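PDB 3HH7: muscarinic toxin-like protein 3 homolog from Ophiophagus hannah, which probably blocks nicotinic acetylcholine receptors as a postsynaptic, homodimeric three-finger neurotoxin (haditoxin) of king cobra venom. Local coordinates for residues 15-20 / 39-44; 21-26 / 55-60. All coordinates share one frame; numbering follows the deposited sequence.

Interaction 1. Residues 15-20 / 39-44; sequences EICPDS and RGCTFT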
loop_
_atom_site.group_PDB
_atom_site.type_symbol
_atom_site.label_atom_id
_atom_site.label_comp_id
_atom_site.label_asym_id
_atom_site.label_seq_id
_atom_site.Cartn_x
_atom_site.Cartn_y
_atom_site.Cartn_z
ATOM N N GLU A 15 -12.636 11.610 7.326
ATOM C CA GLU A 15 -13.872 11.597 6.579
ATOM C C GLU A 15 -14.479 10.218 6.687
ATOM O O GLU A 15 -13.765 9.217 6.845
ATOM C CB GLU A 15 -13.645 11.969 5.118
ATOM C CG GLU A 15 -12.801 10.982 4.351
ATOM C CD GLU A 15 -12.530 11.408 2.916
ATOM O OE1 GLU A 15 -13.158 12.384 2.443
ATOM O OE2 GLU A 15 -11.679 10.763 2.271
ATOM N N ILE A 16 -15.804 10.175 6.617
ATOM C CA ILE A 16 -16.525 8.927 6.601
ATOM C C ILE A 16 -16.765 8.571 5.137
ATOM O O ILE A 16 -17.319 9.362 4.378
ATOM C CB ILE A 16 -17.863 9.042 7.384
ATOM C CG1 ILE A 16 -17.577 9.474 8.837
ATOM C CG2 ILE A 16 -18.648 7.734 7.265
ATOM C CD1 ILE A 16 -18.815 9.708 9.731
ATOM N N CYS A 17 -16.338 7.378 4.734
ATOM C CA CYS A 17 -16.462 6.967 3.335
ATOM C C CYS A 17 -17.928 6.720 2.949
ATOM O O CYS A 17 -18.723 6.334 3.808
ATOM C CB CYS A 17 -15.617 5.731 3.060
ATOM S SG CYS A 17 -13.880 5.850 3.612
ATOM N N PRO A 18 -18.285 6.975 1.669
ATOM C CA PRO A 18 -19.678 6.897 1.188
ATOM C C PRO A 18 -20.335 5.515 1.168
ATOM O O PRO A 18 -21.484 5.372 1.612
ATOM C CB PRO A 18 -19.585 7.435 -0.253
ATOM C CG PRO A 18 -18.313 8.193 -0.313
ATOM C CD PRO A 18 -17.385 7.430 0.593
ATOM N N ASP A 19 -19.634 4.520 0.635
ATOM C CA ASP A 19 -20.244 3.233 0.295
ATOM C C ASP A 19 -19.413 2.101 0.891
ATOM O O ASP A 19 -18.290 2.325 1.345
ATOM C CB ASP A 19 -20.324 3.088 -1.233
ATOM C CG ASP A 19 -21.598 2.415 -1.704
ATOM O OD1 ASP A 19 -22.700 2.819 -1.260
ATOM O OD2 ASP A 19 -21.497 1.496 -2.551
ATOM N N SER A 20 -19.953 0.888 0.860
ATOM C CA SER A 20 -19.332 -0.257 1.527
ATOM C C SER A 20 -18.048 -0.733 0.849
ATOM O O SER A 20 -17.164 -1.309 1.499
ATOM C CB SER A 20 -20.332 -1.411 1.708
ATOM O OG SER A 20 -21.385 -1.370 0.755
ATOM N N ARG A 39 -4.053 11.452 1.683
ATOM C CA ARG A 39 -4.785 10.434 2.425
ATOM C C ARG A 39 -6.271 10.552 2.137
ATOM O O ARG A 39 -6.791 11.649 1.922
ATOM C CB ARG A 39 -4.604 10.648 3.922
ATOM C CG ARG A 39 -3.178 10.555 4.414
ATOM C CD ARG A 39 -3.183 10.795 5.905
ATOM N NE ARG A 39 -1.861 10.734 6.531
ATOM C CZ ARG A 39 -0.983 11.736 6.572
ATOM N NH1 ARG A 39 -1.235 12.904 5.968
ATOM N NH2 ARG A 39 0.171 11.560 7.196
ATOM N N GLY A 40 -6.979 9.434 2.177
ATOM C CA GLY A 40 -8.421 9.500 2.096
ATOM C C GLY A 40 -9.153 8.185 1.888
ATOM O O GLY A 40 -8.575 7.107 1.984
ATOM N N CYS A 41 -10.454 8.303 1.653
ATOM C CA CYS A 41 -11.298 7.193 1.225
ATOM C C CYS A 41 -11.095 6.899 -0.243
ATOM O O CYS A 41 -10.874 7.811 -1.053
ATOM C CB CYS A 41 -12.772 7.555 1.424
ATOM S SG CYS A 41 -13.275 7.726 3.110
ATOM N N THR A 42 -11.201 5.622 -0.592
ATOM C CA THR A 42 -11.145 5.214 -1.995
ATOM C C THR A 42 -11.799 3.854 -2.192
ATOM O O THR A 42 -11.912 3.077 -1.241
ATOM C CB THR A 42 -9.687 5.174 -2.516
ATOM O OG1 THR A 42 -9.673 4.953 -3.938
ATOM C CG2 THR A 42 -8.872 4.077 -1.795
ATOM N N PHE A 43 -12.234 3.580 -3.420
ATOM C CA PHE A 43 -12.720 2.247 -3.777
ATOM C C PHE A 43 -11.707 1.453 -4.618
ATOM O O PHE A 43 -11.917 0.268 -4.942
ATOM C CB PHE A 43 -14.101 2.320 -4.474
ATOM C CG PHE A 43 -14.126 3.147 -5.737
ATOM C CD1 PHE A 43 -13.615 2.643 -6.931
ATOM C CD2 PHE A 43 -14.715 4.413 -5.742
ATOM C CE1 PHE A 43 -13.656 3.401 -8.104
ATOM C CE2 PHE A 43 -14.767 5.180 -6.916
ATOM C CZ PHE A 43 -14.234 4.673 -8.092
ATOM N N THR A 44 -10.604 2.112 -4.961
ATOM C CA THR A 44 -9.503 1.487 -5.698
ATOM C C THR A 44 -8.154 1.925 -5.108
ATOM O O THR A 44 -7.956 3.104 -4.779
ATOM C CB THR A 44 -9.585 1.789 -7.223
ATOM O OG1 THR A 44 -8.485 1.177 -7.909
ATOM C CG2 THR A 44 -9.570 3.271 -7.492
HETATM O O HOH W 1 -11.095 10.773 -0.137
#
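C17 and C41 are joined by a disulfide, SG to SG 2.0 Å, which makes the tight half of this contact. Its central torsion is -85°, close to the relaxed right angle for an S-S bond, and both cysteines set SG anti to their own carbonyl carbon. The bridge lies against C3 of strand 2-4. E15 closes in from beside it: its CG rests 3.5 Å from C41 SG, and CD continues the chain in an extended course (chi2 -177°), bringing the carboxylate to the backbone of 40-41. There OE2 takes the N-H of C41 at 2.8 Å in an almost straight bond, 171° at the hydrogen, met on the anti side of the oxygen and slightly out of the carboxylate plane. G40 CA lies against the same oxygen, 3.5 Å from E15 OE2; the backbone angles here suit a glycine, since a CB would meet the carbonyl O of R39. This is the disulfide-rich head of the three-finger fold, where four disulfides gather the bases of the loops; here strand 14-16 of the small two-stranded sheet is tied to strand 34-42, an outer strand of the three-stranded one within the chain. The other half is looser and wetter. A water bridges E15 OE2, at a short 2.5 Å, and C41 O, at 3.1 Å, donating to both. I16 turns its side chain away, to the exposed side, and from P18 onward the 15-20 segment leaves its partner. T42 likewise points away, and its OG1 donates to T44 O at 2.7 Å in the loop that follows the strand.

Interaction 2. Residues 21-26 / 55-60; sequences GYFCYK and VYCCRR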
loop_
_atom_site.group_PDB
_atom_site.type_symbol
_atom_site.label_atom_id
_atom_site.label_comp_id
_atom_site.label_asym_id
_atom_site.label_seq_id
_atom_site.Cartn_x
_atom_site.Cartn_y
_atom_site.Cartn_z
ATOM N N GLY A 21 -17.943 -0.473 -0.452
ATOM C CA GLY A 21 -16.765 -0.847 -1.223
ATOM C C GLY A 21 -15.649 0.166 -1.079
ATOM O O GLY A 21 -14.885 0.384 -2.025
ATOM N N TYR A 22 -15.553 0.773 0.107
ATOM C CA TYR A 22 -14.526 1.775 0.392
ATOM C C TYR A 22 -13.561 1.379 1.477
ATOM O O TYR A 22 -13.921 0.794 2.498
ATOM C CB TYR A 22 -15.157 3.109 0.784
ATOM C CG TYR A 22 -15.654 3.905 -0.383
ATOM C CD1 TYR A 22 -14.896 4.945 -0.916
ATOM C CD2 TYR A 22 -16.884 3.615 -0.966
ATOM C CE1 TYR A 22 -15.349 5.680 -1.994
ATOM C CE2 TYR A 22 -17.349 4.345 -2.047
ATOM C CZ TYR A 22 -16.583 5.373 -2.554
ATOM O OH TYR A 22 -17.051 6.088 -3.622
ATOM N N PHE A 23 -12.312 1.753 1.248
ATOM C CA PHE A 23 -11.248 1.575 2.220
ATOM C C PHE A 23 -10.408 2.846 2.239
ATOM O O PHE A 23 -10.759 3.838 1.585
ATOM C CB PHE A 23 -10.420 0.331 1.884
ATOM C CG PHE A 23 -10.044 0.211 0.419
ATOM C CD1 PHE A 23 -10.889 -0.441 -0.483
ATOM C CD2 PHE A 23 -8.826 0.700 -0.044
ATOM C CE1 PHE A 23 -10.534 -0.588 -1.814
ATOM C CE2 PHE A 23 -8.473 0.560 -1.384
ATOM C CZ PHE A 23 -9.329 -0.084 -2.270
ATOM N N CYS A 24 -9.329 2.826 3.008
ATOM C CA CYS A 24 -8.472 4.006 3.148
ATOM C C CYS A 24 -7.190 3.869 2.351
ATOM O O CYS A 24 -6.695 2.750 2.106
ATOM C CB CYS A 24 -8.091 4.214 4.613
ATOM S SG CYS A 24 -9.483 4.242 5.757
ATOM N N TYR A 25 -6.620 5.009 1.979
ATOM C CA TYR A 25 -5.275 4.995 1.415
ATOM C C TYR A 25 -4.404 6.114 1.964
ATOM O O TYR A 25 -4.891 7.155 2.449
ATOM C CB TYR A 25 -5.300 5.069 -0.116
ATOM C CG TYR A 25 -5.639 6.445 -0.650
ATOM C CD1 TYR A 25 -4.631 7.312 -1.058
ATOM C CD2 TYR A 25 -6.962 6.874 -0.726
ATOM C CE1 TYR A 25 -4.933 8.585 -1.542
ATOM C CE2 TYR A 25 -7.290 8.136 -1.199
ATOM C CZ TYR A 25 -6.277 8.989 -1.605
ATOM O OH TYR A 25 -6.632 10.244 -2.065
ATOM N N LYS A 26 -3.110 5.877 1.848
ATOM C CA LYS A 26 -2.076 6.866 2.093
ATOM C C LYS A 26 -1.069 6.737 0.952
ATOM O O LYS A 26 -0.570 5.656 0.677
ATOM C CB LYS A 26 -1.394 6.630 3.445
ATOM C CG LYS A 26 -0.375 7.670 3.819
ATOM C CD LYS A 26 0.236 7.323 5.151
ATOM C CE LYS A 26 1.055 8.467 5.683
ATOM N NZ LYS A 26 1.803 8.012 6.909
ATOM N N VAL A 55 2.527 3.552 -1.656
ATOM C CA VAL A 55 1.085 3.604 -1.545
ATOM C C VAL A 55 0.696 2.531 -0.522
ATOM O O VAL A 55 1.213 1.405 -0.555
ATOM C CB VAL A 55 0.376 3.287 -2.889
ATOM C CG1 VAL A 55 -1.130 3.113 -2.678
ATOM C CG2 VAL A 55 0.579 4.420 -3.881
ATOM N N TYR A 56 -0.202 2.891 0.387
ATOM C CA TYR A 56 -0.700 1.966 1.386
ATOM C C TYR A 56 -2.207 2.018 1.399
ATOM O O TYR A 56 -2.786 3.114 1.500
ATOM C CB TYR A 56 -0.147 2.346 2.769
ATOM C CG TYR A 56 -0.599 1.442 3.897
ATOM C CD1 TYR A 56 -0.382 0.063 3.854
ATOM C CD2 TYR A 56 -1.220 1.978 5.010
ATOM C CE1 TYR A 56 -0.794 -0.772 4.906
ATOM C CE2 TYR A 56 -1.631 1.170 6.058
ATOM C CZ TYR A 56 -1.405 -0.194 6.009
ATOM O OH TYR A 56 -1.827 -0.970 7.077
ATOM N N CYS A 57 -2.840 0.853 1.273
ATOM C CA CYS A 57 -4.294 0.729 1.224
ATOM C C CYS A 57 -4.712 -0.230 2.314
ATOM O O CYS A 57 -4.161 -1.312 2.413
ATOM C CB CYS A 57 -4.770 0.221 -0.149
ATOM S SG CYS A 57 -4.385 1.398 -1.454
ATOM N N CYS A 58 -5.674 0.180 3.132
ATOM C CA CYS A 58 -6.013 -0.561 4.332
ATOM C C CYS A 58 -7.479 -0.345 4.686
ATOM O O CYS A 58 -8.090 0.656 4.284
ATOM C CB CYS A 58 -5.073 -0.144 5.465
ATOM S SG CYS A 58 -5.132 1.618 5.865
ATOM N N ARG A 59 -8.045 -1.300 5.431
ATOM C CA ARG A 59 -9.486 -1.302 5.708
ATOM C C ARG A 59 -9.931 -0.779 7.080
ATOM O O ARG A 59 -11.048 -0.287 7.206
ATOM C CB ARG A 59 -10.069 -2.705 5.503
ATOM C CG ARG A 59 -10.027 -3.167 4.081
ATOM C CD ARG A 59 -10.996 -4.297 3.864
ATOM N NE ARG A 59 -10.923 -4.735 2.479
ATOM C CZ ARG A 59 -11.611 -4.188 1.482
ATOM N NH1 ARG A 59 -12.443 -3.180 1.706
ATOM N NH2 ARG A 59 -11.458 -4.657 0.246
ATOM N N ARG A 60 -9.085 -0.889 8.095
ATOM C CA ARG A 60 -9.548 -0.558 9.451
ATOM C C ARG A 60 -9.700 0.959 9.622
ATOM O O ARG A 60 -8.982 1.735 8.991
ATOM C CB ARG A 60 -8.602 -1.146 10.494
ATOM C CG ARG A 60 -8.461 -2.671 10.401
ATOM C CD ARG A 60 -9.741 -3.428 10.784
ATOM N NE ARG A 60 -10.120 -3.153 12.167
ATOM C CZ ARG A 60 -9.590 -3.777 13.218
ATOM N NH1 ARG A 60 -8.663 -4.715 13.050
ATOM N NH2 ARG A 60 -9.970 -3.437 14.444
HETATM O O HOH W 2 -12.705 -0.492 4.847
#
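C24 and C58 face each other as a hydrogen-bonded antiparallel pair, C24 N to C58 O 2.8 Å, with the return bond from C58 N to C24 O. K26 and Y56 repeat the pattern two residues on. Between them Y25 and C57 form the non-hydrogen-bonded pair; around it, carbonyls that already accept an N-H are also met by CA-H groups: Y25 CA lies 3.1 Å from Y56 O, a CA-H...O contact. The axes of 23-26 and 55-58 approach to 4.7 Å, their N-to-C directions 162° apart. Past the strand ends a water donates to both Y22 O and R59 O.

Apolar contacts gather on the face carrying Y25 and C57. With CG between its backbone N and carbonyl carbon (chi1 46°), F23 directs its ring to 55-60, where CE2 lies 3.9 Å from C57 CB. C57 SG approaches this ring at the edge, 5.5 Å from the centroid, a sulfur-aromatic contact, while Y25 CB touches the sulfur from the neighbouring strand. On the other face C24 CB meets C58 SG at 4.1 Å. C24, C57 and C58 are disulfide-bonded to C3, C45 and C63.

Among charged groups, R59 crosses F23 obliquely, NH1 3.8 Å from CD1 and the two planes 74° apart; its NE and NH2 bind G52 O and T49 O of the second subunit. K26 NZ reaches the C-terminal carboxylate of Q65 in a salt bridge.

Strand 23-31 is central in the three-stranded sheet of the three-finger fold, flanked by 34-42 and 52-58, and V55 to C58 pair antiparallel with a strand of the second subunit, carrying the sheet across the dimer.

How the interactions relate
Interactions 1 and 2 have centres about 8 Å apart and share the three-stranded sheet: strand 23-31 stands between 34-42, half of interaction 1, and 52-58, half of interaction 2. Probable backbone bonds join them directly, F23 N to T42 O at 2.8 Å and Y25 N to G40 O at 2.9 Å. Y22 CB also packs on C17 CB, 3.5 Å away, where 15-20 runs straight into 21-26. The segments alternate along the chain, so the contacts cross in sequence. Both reach the second subunit, interaction 1 through T44 alone and interaction 2 through strand pairing and the side chains of R59 and F23.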